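Local atomic coordinates of histidine kinase (Synechocystis sp., PDB entry 5DFY), a protein that probably acts as a light-sensing histidine kinase, this piece being a GAF domain that carries a covalently bound phycocyanobilin chromophore. Residues R149-T153 / W177-I182; L152-V156 / L185-A189; P155-G159 / L192-Y197. All blocks are in the same frame, centred on the assembly; numbering follows the deposited sequence.

Contact 1: R149-T153 / W177-I182; sequences RAFLT and WQAREI. With CYC (phycocyanobilin), chain B.
The carboxylate of Glu181, a residue whose backbone O lies against Leu152 CD2, is gripped at both of its oxygens in the first turn of helix 179-203. Gln178 N, at the N-cap, gives a nearly straight hydrogen bond to Glu181 OE1 (2.8 Å, 174° at the hydrogen), meeting it on the anti side and somewhat out of the carboxylate plane. Glu181 OE2 forms a salt bridge with Arg175. A glutamate three residues beyond the N-cap thus supplies one half of a capping box, and its negative charge would probably suit the positive end of the helix dipole.

Across the contact, the main partners are Leu152 and the indole of Trp177. Leu152 CB stands 3.9 Å from the centroid of the Trp177 six-membered ring and only 8° off its normal, a CH-pi contact over the middle of one face. Because Leu152 CG is anti to the backbone N (chi1 169°), the methyls run on toward the helix: CD2 reaches Trp177 CE3 at 3.9 Å and CD1 reaches Ile182 CG1, also at 3.9 Å. Ala150 is small enough to let the indole close in, its CB 3.9 Å from Trp177 NE1. Although Phe151 O lies 3.1 Å from Trp177 NE1, the angle is poor; the N-H bonds instead to Val127 O, which satisfies the polar atom of a buried ring.

Thr153 points its hydroxyl elsewhere, OG1 donating a hydrogen bond to phycocyanobilin OB at 2.9 Å. Strand 150-158 is flanked in the antiparallel sheet by strands 125-127 and 161-170; Trp177 and the start of helix 179-203 pack on one of its faces, while Phe151 and Thr153 lean on Tyr169 toward the chromophore on the other.

Contact 2: L152-V156 / L185-A189; sequences LTVPV and LHQIA. With CYC (phycocyanobilin), chain B.
Leu185 reaches from its helix into the notch between Leu152 and Val154 of the strand. From CB its chain runs anti to the backbone N (chi1 -169°), which carries CG to 3.8 Å from Val154 CG2, where the two branched side chains cross. Beyond CG, the methyl CD2 lies 3.7 Å from Leu152 CG, the two leucines sliding past each other in opposite directions, and it also rests on the backbone O of Leu152. Leucine suits the place: one branch of its fork, CD2, enters between Leu152 and Val154, and the same side chain touches Leu166 of strand 161-170 and Val62 of helix 50-66.

One turn on, the helix comes closer to the strand, and a small residue suits the place. Ala189 CB packs 3.5 Å from Val154 CG2, the branch set between the backbone N and the carbonyl carbon, and 3.3 Å from Pro155 O. Val156 CG2 closes another side of that methyl at 4.0 Å.

Pro155 has no N-H to offer, but its carbonyl is met by a water that lies beside this packing. The water donates to Pro155 O at 2.8 Å and to His186 O at 3.0 Å, bridging strand and helix where no direct hydrogen bond joins them, and it sits over the centre of one face of the His186 imidazole.

The short axes run at 31° to each other, 7.6 Å apart at closest approach. A helix laid along an inner strand of an antiparallel sheet, with the bilin pocket on the sheet's other face, is the architecture of a bilin-binding GAF domain.

Contact 3: P155-G159 / L192-Y197; sequences PVFVG and LGVAVY
Leu192 meets the strand first, its CD2 resting 4.1 Å from Val156 CG2; the same side chain also packs on Ile54, Phe55 and Thr58 of helix 50-66, so a long, branched residue fills the wedge between helices and sheet. Gly193 follows at the tightest point, where its CA-H points to Phe157 O (CA to O 3.1 Å, 148° at the hydrogen). A CB on Gly193 would collide with that oxygen, which probably accounts for the glycine. Val156 CG1 and Val158 CG2 also press on this bare backbone. Val194 turns from the strand toward Gln198 of the second subunit.

Val196 returns to the sheet, its CG1 3.9 Å from Val158 CG2. Tyr197, with CG anti to the backbone N (chi1 -167°), sets CB 3.7 Å from Val158 CG1 and brings one face of its ring over Gly159 CA, which lies 4.0 Å from the ring plane, offset toward the rim. Replacing Tyr197 by an alanine would probably leave Gly159 CA without the ring that covers it and remove packing against Val194 of the second subunit.

The axes of strand 155-158 and helix 192-197 approach to 6.5 Å. With no hydrogen bond crossing between the segments, the attachment depends on apolar fit and a CA-H...O contact, and the close approach depends on Gly193, with the valines, Leu192 and Tyr197 packing around it.

How the contacts relate
From the N terminus, strand 150-158 comes first and supplies one segment to every contact; the chain then turns back through strand 161-170 and enters helix 179-203, which supplies the other. Contact 1 closes a loop with 23 residues between its segments, contact 2 one with 28 and contact 3 one with 32. Contacts 1 and 2 share Leu152 and Thr153, contacts 2 and 3 share Pro155 and Val156, and the loops of contacts 1 and 3 cross. Strand and helix therefore advance together; the centres of contacts 1 and 3 lie about 20 Å apart, and the series ties the sheet that lines the chromophore pocket to the helix that also meets the second subunit.

Contact 1: R149-T153 / W177-I182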
loop_
_atom_site.group_PDB
_atom_site.type_symbol
_atom_site.label_atom_id
_atom_site.label_comp_id
_atom_site.label_asym_id
_atom_site.label_seq_id
_atom_site.Cartn_x
_atom_site.Cartn_y
_atom_site.Cartn_z
ATOM N N ARG A 149 16.164 -13.120 -23.941
ATOM C CA ARG A 149 15.504 -13.469 -25.191
ATOM C C ARG A 149 14.003 -13.214 -25.130
ATOM O O ARG A 149 13.372 -12.962 -26.147
ATOM C CB ARG A 149 15.753 -14.929 -25.534
ATOM C CG ARG A 149 15.139 -15.379 -26.861
ATOM C CD ARG A 149 15.775 -14.664 -28.062
ATOM N NE ARG A 149 15.110 -15.085 -29.282
ATOM C CZ ARG A 149 15.369 -16.227 -29.914
ATOM N NH1 ARG A 149 16.312 -17.056 -29.470
ATOM N NH2 ARG A 149 14.683 -16.542 -31.000
ATOM N N ALA A 150 13.435 -13.331 -23.929
ATOM C CA ALA A 150 11.991 -13.140 -23.703
ATOM C C ALA A 150 11.855 -12.565 -22.308
ATOM O O ALA A 150 12.637 -12.924 -21.443
ATOM C CB ALA A 150 11.218 -14.438 -23.801
ATOM N N PHE A 151 10.897 -11.667 -22.070
ATOM C CA PHE A 151 10.750 -11.119 -20.719
ATOM C C PHE A 151 9.317 -10.825 -20.367
ATOM O O PHE A 151 8.486 -10.571 -21.225
ATOM C CB PHE A 151 11.605 -9.856 -20.527
ATOM C CG PHE A 151 11.174 -8.652 -21.318
ATOM C CD1 PHE A 151 10.190 -7.797 -20.830
ATOM C CD2 PHE A 151 11.797 -8.334 -22.515
ATOM C CE1 PHE A 151 9.801 -6.669 -21.543
ATOM C CE2 PHE A 151 11.420 -7.199 -23.234
ATOM C CZ PHE A 151 10.419 -6.365 -22.751
ATOM N N LEU A 152 9.063 -10.827 -19.073
ATOM C CA LEU A 152 7.778 -10.442 -18.529
ATOM C C LEU A 152 8.096 -9.508 -17.353
ATOM O O LEU A 152 8.677 -9.953 -16.357
ATOM C CB LEU A 152 7.002 -11.672 -18.091
ATOM C CG LEU A 152 5.727 -11.486 -17.269
ATOM C CD1 LEU A 152 4.812 -10.460 -17.827
ATOM C CD2 LEU A 152 5.043 -12.823 -17.123
ATOM N N THR A 153 7.762 -8.221 -17.475
ATOM C CA THR A 153 8.176 -7.249 -16.482
ATOM C C THR A 153 6.933 -6.519 -15.989
ATOM O O THR A 153 6.144 -6.015 -16.778
ATOM C CB THR A 153 9.259 -6.302 -17.069
ATOM O OG1 THR A 153 10.404 -7.102 -17.411
ATOM C CG2 THR A 153 9.691 -5.235 -16.083
ATOM N N TRP A 177 4.438 -16.121 -23.337
ATOM C CA TRP A 177 3.932 -15.927 -21.993
ATOM C C TRP A 177 2.415 -16.066 -21.964
ATOM O O TRP A 177 1.730 -15.426 -22.753
ATOM C CB TRP A 177 4.331 -14.558 -21.470
ATOM C CG TRP A 177 5.824 -14.302 -21.462
ATOM C CD1 TRP A 177 6.535 -13.574 -22.374
ATOM C CD2 TRP A 177 6.769 -14.757 -20.490
ATOM N NE1 TRP A 177 7.862 -13.538 -22.021
ATOM C CE2 TRP A 177 8.027 -14.259 -20.867
ATOM C CE3 TRP A 177 6.673 -15.539 -19.332
ATOM C CZ2 TRP A 177 9.180 -14.521 -20.138
ATOM C CZ3 TRP A 177 7.816 -15.794 -18.616
ATOM C CH2 TRP A 177 9.048 -15.277 -19.010
ATOM N N GLN A 178 1.909 -16.908 -21.065
ATOM C CA GLN A 178 0.479 -17.159 -20.962
ATOM C C GLN A 178 -0.168 -16.064 -20.128
ATOM O O GLN A 178 0.448 -15.527 -19.222
ATOM C CB GLN A 178 0.200 -18.518 -20.330
ATOM C CG GLN A 178 0.794 -19.727 -21.068
ATOM C CD GLN A 178 0.407 -19.796 -22.553
ATOM O OE1 GLN A 178 1.258 -20.032 -23.416
ATOM N NE2 GLN A 178 -0.877 -19.598 -22.848
ATOM N N ALA A 179 -1.417 -15.742 -20.446
ATOM C CA ALA A 179 -2.150 -14.711 -19.722
ATOM C C ALA A 179 -2.134 -14.977 -18.221
ATOM O O ALA A 179 -2.059 -14.048 -17.417
ATOM C CB ALA A 179 -3.581 -14.621 -20.231
ATOM N N ARG A 180 -2.203 -16.251 -17.850
ATOM C CA ARG A 180 -2.194 -16.642 -16.445
ATOM C C ARG A 180 -0.878 -16.258 -15.777
ATOM O O ARG A 180 -0.867 -15.718 -14.670
ATOM C CB ARG A 180 -2.436 -18.147 -16.306
ATOM C CG ARG A 180 -2.085 -18.707 -14.938
ATOM C CD ARG A 180 -2.151 -20.226 -14.931
ATOM N NE ARG A 180 -1.219 -20.818 -15.886
ATOM C CZ ARG A 180 0.006 -21.229 -15.578
ATOM N NH1 ARG A 180 0.454 -21.115 -14.336
ATOM N NH2 ARG A 180 0.785 -21.757 -16.513
ATOM N N GLU A 181 0.229 -16.542 -16.456
ATOM C CA GLU A 181 1.560 -16.223 -15.928
ATOM C C GLU A 181 1.702 -14.724 -15.684
ATOM O O GLU A 181 2.291 -14.290 -14.679
ATOM C CB GLU A 181 2.647 -16.724 -16.894
ATOM C CG GLU A 181 2.740 -18.243 -16.927
ATOM C CD GLU A 181 3.588 -18.782 -18.066
ATOM O OE1 GLU A 181 3.596 -18.177 -19.156
ATOM O OE2 GLU A 181 4.242 -19.821 -17.848
ATOM N N ILE A 182 1.195 -13.922 -16.618
ATOM C CA ILE A 182 1.192 -12.470 -16.471
ATOM C C ILE A 182 0.400 -12.100 -15.226
ATOM O O ILE A 182 0.837 -11.275 -14.410
ATOM C CB ILE A 182 0.607 -11.775 -17.718
ATOM C CG1 ILE A 182 1.454 -12.098 -18.950
ATOM C CG2 ILE A 182 0.552 -10.285 -17.497
ATOM C CD1 ILE A 182 0.817 -11.594 -20.258
HETATM C CHA CYC B . 11.257 0.599 -23.319
HETATM N NA CYC B . 12.766 -0.281 -21.476
HETATM C C1A CYC B . 11.499 -0.095 -22.198
HETATM C C2A CYC B . 10.462 -0.872 -21.439
HETATM C C3A CYC B . 11.086 -1.506 -20.301
HETATM C C4A CYC B . 12.514 -1.148 -20.334
HETATM C CMA CYC B . 10.365 -2.358 -19.290
HETATM C CAA CYC B . 8.987 -0.890 -21.801
HETATM C CBA CYC B . 8.488 0.430 -21.174
HETATM C CGA CYC B . 7.026 0.798 -21.427
HETATM O O1A CYC B . 6.393 0.199 -22.325
HETATM O O2A CYC B . 6.445 1.723 -20.761
HETATM C CHB CYC B . 13.612 -1.465 -19.380
HETATM N NB CYC B . 13.002 -3.851 -18.897
HETATM C C1B CYC B . 13.657 -2.542 -18.614
HETATM C C2B CYC B . 14.394 -2.658 -17.351
HETATM C C3B CYC B . 14.232 -3.957 -16.854
HETATM C C4B CYC B . 13.399 -4.748 -17.787
HETATM C CMB CYC B . 15.181 -1.519 -16.739
HETATM C CAB CYC B . 14.822 -4.516 -15.564
HETATM C CBB CYC B . 13.711 -4.803 -14.564
HETATM O OB CYC B . 13.043 -5.900 -17.715
HETATM N NC CYC B . 16.686 1.429 -23.313
HETATM C C1C CYC B . 17.891 1.195 -23.160
HETATM C C2C CYC B . 18.807 2.276 -24.134
HETATM C C3C CYC B . 18.006 3.284 -24.358
HETATM C C4C CYC B . 16.537 2.608 -24.309
HETATM C CMC CYC B . 20.183 2.601 -23.449
HETATM C CAC CYC B . 18.199 4.118 -25.742
HETATM C CBC CYC B . 19.443 4.968 -25.622
HETATM O OC CYC B . 18.387 0.348 -22.444
HETATM C CHD CYC B . 15.436 3.080 -24.912
HETATM N ND CYC B . 13.620 1.676 -23.739
HETATM C C1D CYC B . 14.077 2.481 -24.748
HETATM C C2D CYC B . 13.077 2.683 -25.655
HETATM C C3D CYC B . 11.982 2.017 -25.212
HETATM C C4D CYC B . 12.324 1.393 -24.016
HETATM C CMD CYC B . 13.232 3.539 -26.905
HETATM C CAD CYC B . 10.636 1.961 -25.889
HETATM C CBD CYC B . 10.480 0.672 -26.669
HETATM C CGD CYC B . 11.461 0.652 -27.829
HETATM O O1D CYC B . 12.453 -0.126 -27.828
HETATM O O2D CYC B . 11.302 1.422 -28.816
#

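Contact 2: L152-V156 / L185-A189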
loop_
_atom_site.group_PDB
_atom_site.type_symbol
_atom_site.label_atom_id
_atom_site.label_comp_id
_atom_site.label_asym_id
_atom_site.label_seq_id
_atom_site.Cartn_x
_atom_site.Cartn_y
_atom_site.Cartn_z
ATOM N N LEU A 152 9.063 -10.827 -19.073
ATOM C CA LEU A 152 7.778 -10.442 -18.529
ATOM C C LEU A 152 8.096 -9.508 -17.353
ATOM O O LEU A 152 8.677 -9.953 -16.357
ATOM C CB LEU A 152 7.002 -11.672 -18.091
ATOM C CG LEU A 152 5.727 -11.486 -17.269
ATOM C CD1 LEU A 152 4.812 -10.460 -17.827
ATOM C CD2 LEU A 152 5.043 -12.823 -17.123
ATOM N N THR A 153 7.762 -8.221 -17.475
ATOM C CA THR A 153 8.176 -7.249 -16.482
ATOM C C THR A 153 6.933 -6.519 -15.989
ATOM O O THR A 153 6.144 -6.015 -16.778
ATOM C CB THR A 153 9.259 -6.302 -17.069
ATOM O OG1 THR A 153 10.404 -7.102 -17.411
ATOM C CG2 THR A 153 9.691 -5.235 -16.083
ATOM N N VAL A 154 6.756 -6.526 -14.667
ATOM C CA VAL A 154 5.551 -5.994 -14.012
ATOM C C VAL A 154 5.934 -4.944 -12.977
ATOM O O VAL A 154 7.069 -4.893 -12.516
ATOM C CB VAL A 154 4.731 -7.102 -13.347
ATOM C CG1 VAL A 154 4.362 -8.163 -14.335
ATOM C CG2 VAL A 154 5.481 -7.730 -12.189
ATOM N N PRO A 155 4.978 -4.080 -12.599
ATOM C CA PRO A 155 5.295 -3.029 -11.639
ATOM C C PRO A 155 5.208 -3.466 -10.191
ATOM O O PRO A 155 4.382 -4.317 -9.865
ATOM C CB PRO A 155 4.217 -1.967 -11.923
ATOM C CG PRO A 155 3.099 -2.704 -12.501
ATOM C CD PRO A 155 3.617 -3.954 -13.152
ATOM N N VAL A 156 6.062 -2.889 -9.349
ATOM C CA VAL A 156 6.018 -3.096 -7.915
ATOM C C VAL A 156 5.591 -1.788 -7.259
ATOM O O VAL A 156 6.371 -0.817 -7.258
ATOM C CB VAL A 156 7.383 -3.531 -7.366
ATOM C CG1 VAL A 156 7.275 -3.764 -5.875
ATOM C CG2 VAL A 156 7.878 -4.789 -8.067
ATOM N N LEU A 185 2.383 -13.112 -11.985
ATOM C CA LEU A 185 3.536 -12.280 -11.648
ATOM C C LEU A 185 3.072 -10.909 -11.161
ATOM O O LEU A 185 3.658 -10.327 -10.247
ATOM C CB LEU A 185 4.491 -12.145 -12.832
ATOM C CG LEU A 185 5.833 -11.513 -12.465
ATOM C CD1 LEU A 185 6.556 -12.327 -11.425
ATOM C CD2 LEU A 185 6.687 -11.375 -13.703
ATOM N N HIS A 186 1.996 -10.410 -11.761
ATOM C CA HIS A 186 1.402 -9.143 -11.339
ATOM C C HIS A 186 1.056 -9.188 -9.840
ATOM O O HIS A 186 1.352 -8.248 -9.101
ATOM C CB HIS A 186 0.142 -8.841 -12.169
ATOM C CG HIS A 186 -0.450 -7.491 -11.891
ATOM N ND1 HIS A 186 -0.273 -6.413 -12.722
ATOM C CD2 HIS A 186 -1.219 -7.062 -10.864
ATOM C CE1 HIS A 186 -0.880 -5.352 -12.200
ATOM N NE2 HIS A 186 -1.472 -5.723 -11.086
ATOM N N GLN A 187 0.465 -10.292 -9.388
ATOM C CA GLN A 187 0.121 -10.411 -7.970
ATOM C C GLN A 187 1.341 -10.657 -7.071
ATOM O O GLN A 187 1.385 -10.167 -5.944
ATOM C CB GLN A 187 -0.904 -11.519 -7.748
ATOM C CG GLN A 187 -2.281 -11.219 -8.351
ATOM C CD GLN A 187 -2.811 -9.861 -7.941
ATOM O OE1 GLN A 187 -2.650 -9.422 -6.795
ATOM N NE2 GLN A 187 -3.414 -9.160 -8.892
ATOM N N ILE A 188 2.309 -11.437 -7.545
ATOM C CA ILE A 188 3.532 -11.625 -6.768
ATOM C C ILE A 188 4.194 -10.265 -6.528
ATOM O O ILE A 188 4.700 -9.971 -5.432
ATOM C CB ILE A 188 4.508 -12.604 -7.481
ATOM C CG1 ILE A 188 3.911 -14.000 -7.449
ATOM C CG2 ILE A 188 5.888 -12.601 -6.807
ATOM C CD1 ILE A 188 4.662 -15.011 -8.244
ATOM N N ALA A 189 4.178 -9.408 -7.540
ATOM C CA ALA A 189 4.747 -8.081 -7.373
ATOM C C ALA A 189 3.918 -7.222 -6.401
ATOM O O ALA A 189 4.477 -6.508 -5.591
ATOM C CB ALA A 189 4.885 -7.369 -8.728
HETATM C CHA CYC B . 11.257 0.599 -23.319
HETATM N NA CYC B . 12.766 -0.281 -21.476
HETATM C C1A CYC B . 11.499 -0.095 -22.198
HETATM C C2A CYC B . 10.462 -0.872 -21.439
HETATM C C3A CYC B . 11.086 -1.506 -20.301
HETATM C C4A CYC B . 12.514 -1.148 -20.334
HETATM C CMA CYC B . 10.365 -2.358 -19.290
HETATM C CAA CYC B . 8.987 -0.890 -21.801
HETATM C CBA CYC B . 8.488 0.430 -21.174
HETATM C CGA CYC B . 7.026 0.798 -21.427
HETATM O O1A CYC B . 6.393 0.199 -22.325
HETATM O O2A CYC B . 6.445 1.723 -20.761
HETATM C CHB CYC B . 13.612 -1.465 -19.380
HETATM N NB CYC B . 13.002 -3.851 -18.897
HETATM C C1B CYC B . 13.657 -2.542 -18.614
HETATM C C2B CYC B . 14.394 -2.658 -17.351
HETATM C C3B CYC B . 14.232 -3.957 -16.854
HETATM C C4B CYC B . 13.399 -4.748 -17.787
HETATM C CMB CYC B . 15.181 -1.519 -16.739
HETATM C CAB CYC B . 14.822 -4.516 -15.564
HETATM C CBB CYC B . 13.711 -4.803 -14.564
HETATM O OB CYC B . 13.043 -5.900 -17.715
HETATM N NC CYC B . 16.686 1.429 -23.313
HETATM C C1C CYC B . 17.891 1.195 -23.160
HETATM C C2C CYC B . 18.807 2.276 -24.134
HETATM C C3C CYC B . 18.006 3.284 -24.358
HETATM C C4C CYC B . 16.537 2.608 -24.309
HETATM C CMC CYC B . 20.183 2.601 -23.449
HETATM C CAC CYC B . 18.199 4.118 -25.742
HETATM C CBC CYC B . 19.443 4.968 -25.622
HETATM O OC CYC B . 18.387 0.348 -22.444
HETATM C CHD CYC B . 15.436 3.080 -24.912
HETATM N ND CYC B . 13.620 1.676 -23.739
HETATM C C1D CYC B . 14.077 2.481 -24.748
HETATM C C2D CYC B . 13.077 2.683 -25.655
HETATM C C3D CYC B . 11.982 2.017 -25.212
HETATM C C4D CYC B . 12.324 1.393 -24.016
HETATM C CMD CYC B . 13.232 3.539 -26.905
HETATM C CAD CYC B . 10.636 1.961 -25.889
HETATM C CBD CYC B . 10.480 0.672 -26.669
HETATM C CGD CYC B . 11.461 0.652 -27.829
HETATM O O1D CYC B . 12.453 -0.126 -27.828
HETATM O O2D CYC B . 11.302 1.422 -28.816
HETATM O O HOH W 1 2.046 -5.693 -10.600
#

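Contact 3: P155-G159 / L192-Y197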
loop_
_atom_site.group_PDB
_atom_site.type_symbol
_atom_site.label_atom_id
_atom_site.label_comp_id
_atom_site.label_asym_id
_atom_site.label_seq_id
_atom_site.Cartn_x
_atom_site.Cartn_y
_atom_site.Cartn_z
ATOM N N PRO A 155 4.978 -4.080 -12.599
ATOM C CA PRO A 155 5.295 -3.029 -11.639
ATOM C C PRO A 155 5.208 -3.466 -10.191
ATOM O O PRO A 155 4.382 -4.317 -9.865
ATOM C CB PRO A 155 4.217 -1.967 -11.923
ATOM C CG PRO A 155 3.099 -2.704 -12.501
ATOM C CD PRO A 155 3.617 -3.954 -13.152
ATOM N N VAL A 156 6.062 -2.889 -9.349
ATOM C CA VAL A 156 6.018 -3.096 -7.915
ATOM C C VAL A 156 5.591 -1.788 -7.259
ATOM O O VAL A 156 6.371 -0.817 -7.258
ATOM C CB VAL A 156 7.383 -3.531 -7.366
ATOM C CG1 VAL A 156 7.275 -3.764 -5.875
ATOM C CG2 VAL A 156 7.878 -4.789 -8.067
ATOM N N PHE A 157 4.381 -1.767 -6.703
ATOM C CA PHE A 157 3.875 -0.616 -5.965
ATOM C C PHE A 157 4.052 -0.830 -4.480
ATOM O O PHE A 157 3.711 -1.886 -3.948
ATOM C CB PHE A 157 2.401 -0.345 -6.278
ATOM C CG PHE A 157 2.201 0.463 -7.518
ATOM C CD1 PHE A 157 2.313 -0.130 -8.759
ATOM C CD2 PHE A 157 1.935 1.826 -7.444
ATOM C CE1 PHE A 157 2.170 0.604 -9.920
ATOM C CE2 PHE A 157 1.784 2.569 -8.606
ATOM C CZ PHE A 157 1.899 1.957 -9.835
ATOM N N VAL A 158 4.633 0.178 -3.844
ATOM C CA VAL A 158 4.872 0.188 -2.410
ATOM C C VAL A 158 3.997 1.298 -1.886
ATOM O O VAL A 158 4.245 2.481 -2.137
ATOM C CB VAL A 158 6.353 0.401 -2.091
ATOM C CG1 VAL A 158 6.611 0.680 -0.600
ATOM C CG2 VAL A 158 7.136 -0.826 -2.541
ATOM N N GLY A 159 2.925 0.921 -1.192
ATOM C CA GLY A 159 1.971 1.920 -0.766
ATOM C C GLY A 159 1.399 2.568 -1.994
ATOM O O GLY A 159 0.918 1.881 -2.894
ATOM N N LEU A 192 4.966 -8.366 -3.036
ATOM C CA LEU A 192 6.303 -7.862 -2.740
ATOM C C LEU A 192 6.232 -6.415 -2.255
ATOM O O LEU A 192 6.885 -6.029 -1.285
ATOM C CB LEU A 192 7.210 -7.957 -3.966
ATOM C CG LEU A 192 8.556 -7.248 -3.849
ATOM C CD1 LEU A 192 9.407 -7.843 -2.723
ATOM C CD2 LEU A 192 9.273 -7.368 -5.192
ATOM N N GLY A 193 5.444 -5.597 -2.953
ATOM C CA GLY A 193 5.337 -4.196 -2.615
ATOM C C GLY A 193 4.759 -3.988 -1.223
ATOM O O GLY A 193 5.206 -3.114 -0.469
ATOM N N VAL A 194 3.746 -4.784 -0.883
ATOM C CA VAL A 194 3.174 -4.740 0.461
ATOM C C VAL A 194 4.205 -5.177 1.502
ATOM O O VAL A 194 4.305 -4.569 2.554
ATOM C CB VAL A 194 1.910 -5.629 0.554
ATOM C CG1 VAL A 194 1.554 -5.937 2.000
ATOM C CG2 VAL A 194 0.765 -4.969 -0.138
ATOM N N ALA A 195 4.991 -6.217 1.213
ATOM C CA ALA A 195 6.028 -6.650 2.153
ATOM C C ALA A 195 7.058 -5.559 2.371
ATOM O O ALA A 195 7.513 -5.344 3.488
ATOM C CB ALA A 195 6.705 -7.921 1.655
ATOM N N VAL A 196 7.466 -4.877 1.301
ATOM C CA VAL A 196 8.413 -3.790 1.433
ATOM C C VAL A 196 7.822 -2.667 2.290
ATOM O O VAL A 196 8.476 -2.164 3.190
ATOM C CB VAL A 196 8.860 -3.255 0.046
ATOM C CG1 VAL A 196 9.673 -2.004 0.175
ATOM C CG2 VAL A 196 9.667 -4.341 -0.673
ATOM N N TYR A 197 6.570 -2.299 2.039
ATOM C CA TYR A 197 6.005 -1.186 2.789
ATOM C C TYR A 197 5.842 -1.559 4.266
ATOM O O TYR A 197 6.138 -0.748 5.132
ATOM C CB TYR A 197 4.664 -0.734 2.184
ATOM C CG TYR A 197 4.175 0.592 2.715
ATOM C CD1 TYR A 197 5.038 1.670 2.873
ATOM C CD2 TYR A 197 2.857 0.785 3.000
ATOM C CE1 TYR A 197 4.594 2.877 3.350
ATOM C CE2 TYR A 197 2.398 1.995 3.473
ATOM C CZ TYR A 197 3.268 3.037 3.633
ATOM O OH TYR A 197 2.810 4.240 4.118
#